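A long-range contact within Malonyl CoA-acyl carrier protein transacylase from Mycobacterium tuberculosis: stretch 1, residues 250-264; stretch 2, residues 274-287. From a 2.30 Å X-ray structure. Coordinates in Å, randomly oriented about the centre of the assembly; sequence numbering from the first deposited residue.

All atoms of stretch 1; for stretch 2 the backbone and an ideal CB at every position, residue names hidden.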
ATOM      1  N   ARG A 250       4.115   9.574  -2.610  1.00 19.17           N
ATOM      2  CA  ARG A 250       3.737  10.883  -2.081  1.00 19.63           C
ATOM      3  C   ARG A 250       2.409  10.762  -1.327  1.00 19.11           C
ATOM      4  O   ARG A 250       1.385  11.308  -1.746  1.00 18.67           O
ATOM      5  CB  ARG A 250       3.609  11.919  -3.213  1.00 19.34           C
ATOM      6  CG  ARG A 250       4.925  12.263  -3.924  1.00 20.32           C
ATOM      7  CD  ARG A 250       6.046  12.576  -2.928  1.00 19.66           C
ATOM      8  NE  ARG A 250       5.720  13.674  -2.018  1.00 23.11           N
ATOM      9  CZ  ARG A 250       6.117  14.938  -2.169  1.00 24.65           C
ATOM     10  NH1 ARG A 250       5.762  15.854  -1.272  1.00 21.00           N
ATOM     11  NH2 ARG A 250       6.867  15.287  -3.203  1.00 21.71           N
ATOM     12  N   TRP A 251       2.427  10.032  -0.217  1.00 18.44           N
ATOM     13  CA  TRP A 251       1.215   9.859   0.571  1.00 19.37           C
ATOM     14  C   TRP A 251       0.737  11.219   1.077  1.00 17.79           C
ATOM     15  O   TRP A 251      -0.462  11.464   1.171  1.00 18.21           O
ATOM     16  CB  TRP A 251       1.451   8.909   1.755  1.00 19.50           C
ATOM     17  CG  TRP A 251       0.179   8.626   2.493  1.00 20.94           C
ATOM     18  CD1 TRP A 251      -0.135   9.007   3.763  1.00 20.85           C
ATOM     19  CD2 TRP A 251      -0.992   7.982   1.964  1.00 20.94           C
ATOM     20  NE1 TRP A 251      -1.434   8.650   4.061  1.00 22.69           N
ATOM     21  CE2 TRP A 251      -1.982   8.015   2.974  1.00 21.22           C
ATOM     22  CE3 TRP A 251      -1.299   7.379   0.734  1.00 19.88           C
ATOM     23  CZ2 TRP A 251      -3.262   7.474   2.792  1.00 20.86           C
ATOM     24  CZ3 TRP A 251      -2.577   6.840   0.549  1.00 22.43           C
ATOM     25  CH2 TRP A 251      -3.541   6.890   1.580  1.00 22.21           C
ATOM     26  N   ASP A 252       1.680  12.098   1.403  1.00 19.37           N
ATOM     27  CA  ASP A 252       1.333  13.436   1.870  1.00 20.37           C
ATOM     28  C   ASP A 252       0.479  14.193   0.852  1.00 21.96           C
ATOM     29  O   ASP A 252      -0.453  14.900   1.228  1.00 21.43           O
ATOM     30  CB  ASP A 252       2.593  14.253   2.189  1.00 22.75           C
ATOM     31  CG  ASP A 252       3.602  14.283   1.040  1.00 19.43           C
ATOM     32  OD1 ASP A 252       4.571  15.064   1.139  1.00 18.87           O
ATOM     33  OD2 ASP A 252       3.442  13.537   0.049  1.00 19.66           O
ATOM     34  N   LEU A 253       0.790  14.037  -0.435  1.00 21.72           N
ATOM     35  CA  LEU A 253       0.020  14.705  -1.476  1.00 20.55           C
ATOM     36  C   LEU A 253      -1.365  14.064  -1.627  1.00 21.11           C
ATOM     37  O   LEU A 253      -2.336  14.730  -1.984  1.00 19.20           O
ATOM     38  CB  LEU A 253       0.779  14.663  -2.814  1.00 22.22           C
ATOM     39  CG  LEU A 253       2.144  15.366  -2.826  1.00 21.73           C
ATOM     40  CD1 LEU A 253       2.738  15.348  -4.237  1.00 22.27           C
ATOM     41  CD2 LEU A 253       1.977  16.816  -2.341  1.00 24.24           C
ATOM     42  N   CYS A 254      -1.464  12.772  -1.340  1.00 18.68           N
ATOM     43  CA  CYS A 254      -2.744  12.098  -1.451  1.00 19.86           C
ATOM     44  C   CYS A 254      -3.704  12.616  -0.378  1.00 21.70           C
ATOM     45  O   CYS A 254      -4.866  12.908  -0.655  1.00 20.14           O
ATOM     46  CB  CYS A 254      -2.571  10.577  -1.304  1.00 21.65           C
ATOM     47  SG  CYS A 254      -1.784   9.761  -2.719  1.00 22.40           S
ATOM     48  N   THR A 255      -3.213  12.739   0.848  1.00 21.90           N
ATOM     49  CA  THR A 255      -4.061  13.209   1.927  1.00 26.44           C
ATOM     50  C   THR A 255      -4.437  14.670   1.705  1.00 27.18           C
ATOM     51  O   THR A 255      -5.528  15.095   2.073  1.00 27.03           O
ATOM     52  CB  THR A 255      -3.372  13.059   3.280  1.00 27.31           C
ATOM     53  OG1 THR A 255      -2.910  11.712   3.436  1.00 30.62           O
ATOM     54  CG2 THR A 255      -4.350  13.375   4.389  1.00 32.12           C
ATOM     55  N   ALA A 256      -3.526  15.434   1.106  1.00 26.41           N
ATOM     56  CA  ALA A 256      -3.785  16.843   0.814  1.00 27.52           C
ATOM     57  C   ALA A 256      -4.950  16.907  -0.168  1.00 27.51           C
ATOM     58  O   ALA A 256      -5.797  17.795  -0.090  1.00 28.51           O
ATOM     59  CB  ALA A 256      -2.542  17.499   0.204  1.00 27.08           C
ATOM     60  N   THR A 257      -4.993  15.953  -1.089  1.00 27.83           N
ATOM     61  CA  THR A 257      -6.070  15.905  -2.069  1.00 27.98           C
ATOM     62  C   THR A 257      -7.388  15.505  -1.407  1.00 28.49           C
ATOM     63  O   THR A 257      -8.458  15.970  -1.802  1.00 28.31           O
ATOM     64  CB  THR A 257      -5.744  14.915  -3.205  1.00 29.49           C
ATOM     65  OG1 THR A 257      -4.584  15.376  -3.915  1.00 29.48           O
ATOM     66  CG2 THR A 257      -6.922  14.804  -4.173  1.00 25.40           C
ATOM     67  N   LEU A 258      -7.314  14.637  -0.404  1.00 28.73           N
ATOM     68  CA  LEU A 258      -8.514  14.209   0.308  1.00 30.74           C
ATOM     69  C   LEU A 258      -9.131  15.428   0.988  1.00 32.77           C
ATOM     70  O   LEU A 258     -10.351  15.594   1.009  1.00 32.09           O
ATOM     71  CB  LEU A 258      -8.167  13.152   1.358  1.00 28.11           C
ATOM     72  CG  LEU A 258      -7.620  11.830   0.812  1.00 25.80           C
ATOM     73  CD1 LEU A 258      -7.218  10.916   1.966  1.00 23.78           C
ATOM     74  CD2 LEU A 258      -8.686  11.167  -0.060  1.00 24.56           C
ATOM     75  N   ARG A 259      -8.269  16.280   1.531  1.00 36.17           N
ATOM     76  CA  ARG A 259      -8.698  17.496   2.209  1.00 41.37           C
ATOM     77  C   ARG A 259      -9.475  18.373   1.223  1.00 43.26           C
ATOM     78  O   ARG A 259     -10.509  18.955   1.568  1.00 44.04           O
ATOM     79  CB  ARG A 259      -7.475  18.251   2.739  1.00 43.00           C
ATOM     80  CG  ARG A 259      -7.764  19.189   3.897  1.00 46.98           C
ATOM     81  CD  ARG A 259      -6.503  19.908   4.356  1.00 49.98           C
ATOM     82  NE  ARG A 259      -5.352  19.010   4.431  1.00 53.87           N
ATOM     83  CZ  ARG A 259      -4.154  19.363   4.890  1.00 55.37           C
ATOM     84  NH1 ARG A 259      -3.943  20.600   5.324  1.00 56.91           N
ATOM     85  NH2 ARG A 259      -3.158  18.487   4.897  1.00 54.55           N
ATOM     86  N   GLU A 260      -8.973  18.457  -0.006  1.00 44.56           N
ATOM     87  CA  GLU A 260      -9.621  19.248  -1.047  1.00 46.70           C
ATOM     88  C   GLU A 260     -11.074  18.831  -1.242  1.00 47.05           C
ATOM     89  O   GLU A 260     -11.941  19.669  -1.483  1.00 47.86           O
ATOM     90  CB  GLU A 260      -8.871  19.101  -2.371  1.00 46.74           C
ATOM     91  CG  GLU A 260      -7.641  19.979  -2.493  1.00 50.13           C
ATOM     92  CD  GLU A 260      -6.922  19.769  -3.811  1.00 51.28           C
ATOM     93  OE1 GLU A 260      -7.609  19.692  -4.852  1.00 53.22           O
ATOM     94  OE2 GLU A 260      -5.675  19.687  -3.811  1.00 51.61           O
ATOM     95  N   HIS A 261     -11.332  17.532  -1.147  1.00 47.75           N
ATOM     96  CA  HIS A 261     -12.681  17.008  -1.297  1.00 47.53           C
ATOM     97  C   HIS A 261     -13.418  17.122   0.029  1.00 48.81           C
ATOM     98  O   HIS A 261     -12.841  17.534   1.037  1.00 49.85           O
ATOM     99  CB  HIS A 261     -12.632  15.544  -1.733  1.00 46.46           C
ATOM    100  CG  HIS A 261     -12.057  15.339  -3.097  1.00 44.96           C
ATOM    101  ND1 HIS A 261     -10.818  15.818  -3.464  1.00 45.61           N
ATOM    102  CD2 HIS A 261     -12.556  14.714  -4.192  1.00 42.64           C
ATOM    103  CE1 HIS A 261     -10.578  15.499  -4.723  1.00 42.69           C
ATOM    104  NE2 HIS A 261     -11.617  14.829  -5.187  1.00 42.34           N
ATOM    105  N   THR A 262     -14.694  16.758   0.030  1.00 50.43           N
ATOM    106  CA  THR A 262     -15.489  16.825   1.247  1.00 51.15           C
ATOM    107  C   THR A 262     -15.516  15.462   1.920  1.00 50.31           C
ATOM    108  O   THR A 262     -16.581  14.872   2.117  1.00 51.33           O
ATOM    109  CB  THR A 262     -16.935  17.276   0.947  1.00 52.65           C
ATOM    110  OG1 THR A 262     -16.903  18.488   0.182  1.00 55.23           O
ATOM    111  CG2 THR A 262     -17.698  17.533   2.243  1.00 52.50           C
ATOM    112  N   VAL A 263     -14.335  14.953   2.254  1.00 49.21           N
ATOM    113  CA  VAL A 263     -14.242  13.661   2.918  1.00 46.98           C
ATOM    114  C   VAL A 263     -14.896  13.797   4.286  1.00 45.11           C
ATOM    115  O   VAL A 263     -14.442  14.571   5.129  1.00 45.66           O
ATOM    116  CB  VAL A 263     -12.776  13.214   3.086  1.00 46.38           C
ATOM    117  CG1 VAL A 263     -11.965  14.327   3.724  1.00 48.54           C
ATOM    118  CG2 VAL A 263     -12.713  11.954   3.941  1.00 46.29           C
ATOM    119  N   THR A 264     -15.964  13.042   4.502  1.00 42.91           N
ATOM    120  CA  THR A 264     -16.690  13.105   5.761  1.00 41.87           C
ATOM    121  C   THR A 264     -16.430  11.909   6.666  1.00 40.24           C
ATOM    122  O   THR A 264     -16.913  11.862   7.798  1.00 41.26           O
ATOM    123  CB  THR A 264     -18.198  13.220   5.502  1.00 42.89           C
ATOM    124  OG1 THR A 264     -18.684  12.000   4.923  1.00 42.48           O
ATOM    125  CG2 THR A 264     -18.469  14.375   4.547  1.00 41.98           C
ATOM    126  N   UNK A 274      -1.380   2.491   9.638  1.00 32.75           N
ATOM    127  CA  UNK A 274      -1.298   3.835  10.189  1.00 32.13           C
ATOM    128  C   UNK A 274      -1.901   4.893   9.266  1.00 30.37           C
ATOM    129  O   UNK A 274      -1.852   6.081   9.570  1.00 30.39           O
ATOM    130  CB  UNK A 274       0.163   4.182  10.483  1.00 32.13           C
ATOM    131  N   UNK A 275      -2.474   4.473   8.145  1.00 28.99           N
ATOM    132  CA  UNK A 275      -3.050   5.437   7.206  1.00 28.99           C
ATOM    133  C   UNK A 275      -4.156   6.277   7.837  1.00 29.23           C
ATOM    134  O   UNK A 275      -4.246   7.480   7.597  1.00 29.44           O
ATOM    135  CB  UNK A 275      -3.599   4.706   5.979  1.00 28.99           C
ATOM    136  N   UNK A 276      -4.999   5.635   8.636  1.00 29.68           N
ATOM    137  CA  UNK A 276      -6.086   6.331   9.304  1.00 31.01           C
ATOM    138  C   UNK A 276      -5.540   7.491  10.136  1.00 28.87           C
ATOM    139  O   UNK A 276      -6.016   8.624  10.029  1.00 29.29           O
ATOM    140  CB  UNK A 276      -6.880   5.365  10.185  1.00 31.01           C
ATOM    141  N   UNK A 277      -4.538   7.197  10.961  1.00 28.38           N
ATOM    142  CA  UNK A 277      -3.934   8.213  11.806  1.00 27.74           C
ATOM    143  C   UNK A 277      -3.287   9.327  11.001  1.00 29.17           C
ATOM    144  O   UNK A 277      -3.408  10.503  11.346  1.00 28.23           O
ATOM    145  CB  UNK A 277      -2.896   7.574  12.730  1.00 27.74           C
ATOM    146  N   UNK A 278      -2.583   8.963   9.934  1.00 28.13           N
ATOM    147  CA  UNK A 278      -1.948   9.970   9.096  1.00 29.80           C
ATOM    148  C   UNK A 278      -3.031  10.837   8.459  1.00 29.94           C
ATOM    149  O   UNK A 278      -2.933  12.058   8.477  1.00 29.25           O
ATOM    150  CB  UNK A 278      -1.067   9.320   8.027  1.00 29.80           C
ATOM    151  N   UNK A 279      -4.069  10.198   7.921  1.00 30.92           N
ATOM    152  CA  UNK A 279      -5.170  10.908   7.275  1.00 32.60           C
ATOM    153  C   UNK A 279      -5.928  11.830   8.232  1.00 34.50           C
ATOM    154  O   UNK A 279      -6.446  12.870   7.816  1.00 33.38           O
ATOM    155  CB  UNK A 279      -6.142   9.899   6.660  1.00 32.60           C
ATOM    156  N   UNK A 280      -5.991  11.446   9.505  1.00 35.07           N
ATOM    157  CA  UNK A 280      -6.676  12.241  10.526  1.00 37.89           C
ATOM    158  C   UNK A 280      -6.042  13.612  10.682  1.00 37.72           C
ATOM    159  O   UNK A 280      -6.736  14.619  10.797  1.00 37.54           O
ATOM    160  CB  UNK A 280      -6.664  11.508  11.869  1.00 37.89           C
ATOM    161  N   UNK A 281      -4.714  13.635  10.704  1.00 38.60           N
ATOM    162  CA  UNK A 281      -3.972  14.869  10.902  1.00 40.57           C
ATOM    163  C   UNK A 281      -4.353  16.007   9.960  1.00 41.77           C
ATOM    164  O   UNK A 281      -4.350  17.170  10.361  1.00 40.92           O
ATOM    165  CB  UNK A 281      -2.477  14.580  10.752  1.00 40.57           C
ATOM    166  N   UNK A 282      -4.687  15.681   8.716  1.00 43.48           N
ATOM    167  CA  UNK A 282      -5.051  16.712   7.751  1.00 44.41           C
ATOM    168  C   UNK A 282      -6.563  16.875   7.661  1.00 43.99           C
ATOM    169  O   UNK A 282      -7.063  17.962   7.368  1.00 44.20           O
ATOM    170  CB  UNK A 282      -4.476  16.377   6.373  1.00 44.41           C
ATOM    171  N   UNK A 283      -7.288  15.790   7.910  1.00 42.86           N
ATOM    172  CA  UNK A 283      -8.744  15.816   7.857  1.00 42.86           C
ATOM    173  C   UNK A 283      -9.275  15.817   9.284  1.00 43.59           C
ATOM    174  O   UNK A 283      -9.904  14.858   9.716  1.00 43.30           O
ATOM    175  CB  UNK A 283      -9.294  14.628   7.065  1.00 42.86           C
ATOM    176  N   UNK A 284      -9.012  16.897  10.011  1.00 44.48           N
ATOM    177  CA  UNK A 284      -9.450  17.007  11.397  1.00 45.74           C
ATOM    178  C   UNK A 284     -10.963  17.106  11.532  1.00 43.48           C
ATOM    179  O   UNK A 284     -11.618  17.813  10.774  1.00 42.93           O
ATOM    180  CB  UNK A 284      -8.797  18.226  12.052  1.00 45.74           C
ATOM    181  N   UNK A 285     -11.509  16.388  12.506  1.00 43.12           N
ATOM    182  CA  UNK A 285     -12.943  16.408  12.722  1.00 43.06           C
ATOM    183  C   UNK A 285     -13.630  15.318  11.929  1.00 43.27           C
ATOM    184  O   UNK A 285     -14.850  15.154  12.008  1.00 43.47           O
ATOM    185  CB  UNK A 285     -13.521  17.775  12.350  1.00 43.06           C
ATOM    186  N   UNK A 286     -12.841  14.567  11.165  1.00 42.02           N
ATOM    187  CA  UNK A 286     -13.372  13.481  10.353  1.00 40.66           C
ATOM    188  C   UNK A 286     -13.181  12.146  11.062  1.00 39.87           C
ATOM    189  O   UNK A 286     -12.062  11.750  11.371  1.00 39.65           O
ATOM    190  CB  UNK A 286     -12.699  13.457   8.979  1.00 40.66           C
ATOM    191  N   UNK A 287     -14.280  11.433  11.333  1.00 40.94           N
ATOM    192  CA  UNK A 287     -14.166  10.139  12.008  1.00 40.70           C
ATOM    193  C   UNK A 287     -13.522   9.087  11.106  1.00 42.21           C
ATOM    194  O   UNK A 287     -13.742   9.071   9.891  1.00 42.07           O
ATOM    195  CB  UNK A 287     -15.545   9.659  12.464  1.00 40.70           C
TER

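Position 274 precedes a helix, and nothing of stretch 1 is within reach of its CB. Many residues would suit, small polar ones especially; Thr274 makes no side-chain capping bond.

At 275 the CA-to-CB bond runs sideways, yet the ideal CB lies 4.2 Å from Trp251 CZ2. An aliphatic chain long enough to reach the indole would fit, as would methionine. Leu275 CD2 sits over one face of the Trp251 ring, 4.3 Å from the centroid of its five-membered ring, a CH-pi contact.

Positions 276 and 277 have no part of stretch 1 near their CB and tolerate much: Ser276, pointing away, and Gly277, with room for a CB.

Position 278 points toward stretch 1, its ideal CB 4.0 Å from Trp251 NE1. A branched or medium-sized apolar residue could pack against this ring edge. Ile278 does so: its CG2 lies near the plane of the ring, 3.5 Å from Trp251 CD1, while the end of the side chain leads away.

At 279 the helices come close, with CA atoms of 279 and Thr255 5.9 Å apart. The ideal CB is 4.5 Å from Thr255 CG2, which favours a small residue. Ala279 brings its CA within 3.9 Å of Thr255 CG2.

Positions 280 and 281 find no partner in stretch 1 and accept long polar chains: Lys280, directed away, and Arg281.

Position 282 points toward stretch 1, between the methyl of Thr255 and the guanidinium of Arg259. An acid is the natural match, though a polar amide could serve. Glu282 forms a salt bridge, OE2 to Arg259 NH2 at 2.6 Å, although the placement of NH2 is less certain; Glu282 CG packs 3.5 Å from Thr255 CG2.

At 283 the CB is 4.3 Å from Val263 CG1, beside an apolar hollow formed by Leu258, the Arg259 backbone and Val263. Leucine, isoleucine or methionine could fill it. Leu283 CD2 reaches Val263 CG1 at 3.3 Å, and CD1 meets Leu258 CB at 4.0 Å.

Position 284 is out of reach and permissive; Arg284 hydrogen-bonds through NE to Arg281 O. At 285, phi/psi of 91/-2 within a type II turn would jam a CB against the preceding carbonyl, calling for glycine: Gly285.

Position 286 faces Val263 and the Thr264 backbone, suiting a compact aliphatic residue. Val286 CG1 lies 4.2 Å from Val263 CG2. At 287, phi of -69° permits proline among others; Pro287 CD rests 3.5 Å from Thr264 O.

Stretch 2 274-287: TLSGIAKRELRGVP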
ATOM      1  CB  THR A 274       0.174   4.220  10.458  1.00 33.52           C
ATOM      2  OG1 THR A 274       0.889   4.259   9.215  1.00 33.71           O
ATOM      3  CG2 THR A 274       0.841   3.193  11.381  1.00 32.19           C
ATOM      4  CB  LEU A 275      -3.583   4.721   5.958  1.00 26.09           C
ATOM      5  CG  LEU A 275      -2.557   3.851   5.229  1.00 25.51           C
ATOM      6  CD1 LEU A 275      -3.149   3.348   3.908  1.00 23.32           C
ATOM      7  CD2 LEU A 275      -1.286   4.660   4.984  1.00 23.09           C
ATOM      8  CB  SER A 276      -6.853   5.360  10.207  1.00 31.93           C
ATOM      9  OG  SER A 276      -7.609   4.442   9.447  1.00 39.08           O
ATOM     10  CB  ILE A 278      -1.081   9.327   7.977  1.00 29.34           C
ATOM     11  CG1 ILE A 278       0.268   8.878   8.541  1.00 30.04           C
ATOM     12  CG2 ILE A 278      -0.812  10.341   6.881  1.00 28.79           C
ATOM     13  CD1 ILE A 278       0.183   8.074   9.812  1.00 34.54           C
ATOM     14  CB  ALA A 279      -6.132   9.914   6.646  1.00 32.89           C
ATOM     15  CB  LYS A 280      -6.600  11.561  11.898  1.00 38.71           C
ATOM     16  CG  LYS A 280      -7.595  10.462  12.172  1.00 40.99           C
ATOM     17  CD  LYS A 280      -7.277   9.845  13.522  1.00 40.17           C
ATOM     18  CE  LYS A 280      -8.295   8.807  13.934  1.00 40.78           C
ATOM     19  NZ  LYS A 280      -9.614   9.386  14.245  1.00 45.32           N
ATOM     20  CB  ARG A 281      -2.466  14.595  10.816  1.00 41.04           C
ATOM     21  CG  ARG A 281      -1.617  15.725  11.374  1.00 43.26           C
ATOM     22  CD  ARG A 281      -0.119  15.410  11.373  1.00 44.88           C
ATOM     23  NE  ARG A 281       0.268  14.394  12.352  1.00 45.01           N
ATOM     24  CZ  ARG A 281       0.243  13.082  12.131  1.00 47.27           C
ATOM     25  NH1 ARG A 281      -0.151  12.605  10.958  1.00 47.88           N
ATOM     26  NH2 ARG A 281       0.622  12.243  13.085  1.00 46.70           N
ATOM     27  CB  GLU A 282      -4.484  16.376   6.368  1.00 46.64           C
ATOM     28  CG  GLU A 282      -3.032  15.906   6.380  1.00 51.11           C
ATOM     29  CD  GLU A 282      -2.095  16.856   7.097  1.00 54.40           C
ATOM     30  OE1 GLU A 282      -0.941  16.456   7.366  1.00 55.05           O
ATOM     31  OE2 GLU A 282      -2.503  18.001   7.388  1.00 57.21           O
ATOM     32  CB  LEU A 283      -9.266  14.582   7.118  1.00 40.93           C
ATOM     33  CG  LEU A 283      -8.669  14.318   5.734  1.00 41.78           C
ATOM     34  CD1 LEU A 283      -9.204  13.006   5.199  1.00 41.30           C
ATOM     35  CD2 LEU A 283      -9.003  15.458   4.793  1.00 39.78           C
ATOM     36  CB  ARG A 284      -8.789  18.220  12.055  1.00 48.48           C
ATOM     37  CG  ARG A 284      -7.276  18.136  12.093  1.00 52.32           C
ATOM     38  CD  ARG A 284      -6.657  19.404  12.653  1.00 55.63           C
ATOM     39  NE  ARG A 284      -5.200  19.371  12.555  1.00 58.87           N
ATOM     40  CZ  ARG A 284      -4.403  20.402  12.820  1.00 60.76           C
ATOM     41  NH1 ARG A 284      -4.917  21.564  13.202  1.00 60.82           N
ATOM     42  NH2 ARG A 284      -3.087  20.270  12.698  1.00 61.45           N
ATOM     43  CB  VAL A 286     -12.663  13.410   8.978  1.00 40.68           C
ATOM     44  CG1 VAL A 286     -13.295  12.319   8.117  1.00 37.77           C
ATOM     45  CG2 VAL A 286     -12.737  14.761   8.283  1.00 39.28           C
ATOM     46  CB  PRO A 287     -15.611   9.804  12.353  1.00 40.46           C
ATOM     47  CG  PRO A 287     -16.376  10.441  11.226  1.00 40.35           C
ATOM     48  CD  PRO A 287     -15.692  11.779  11.085  1.00 40.64           C
TER
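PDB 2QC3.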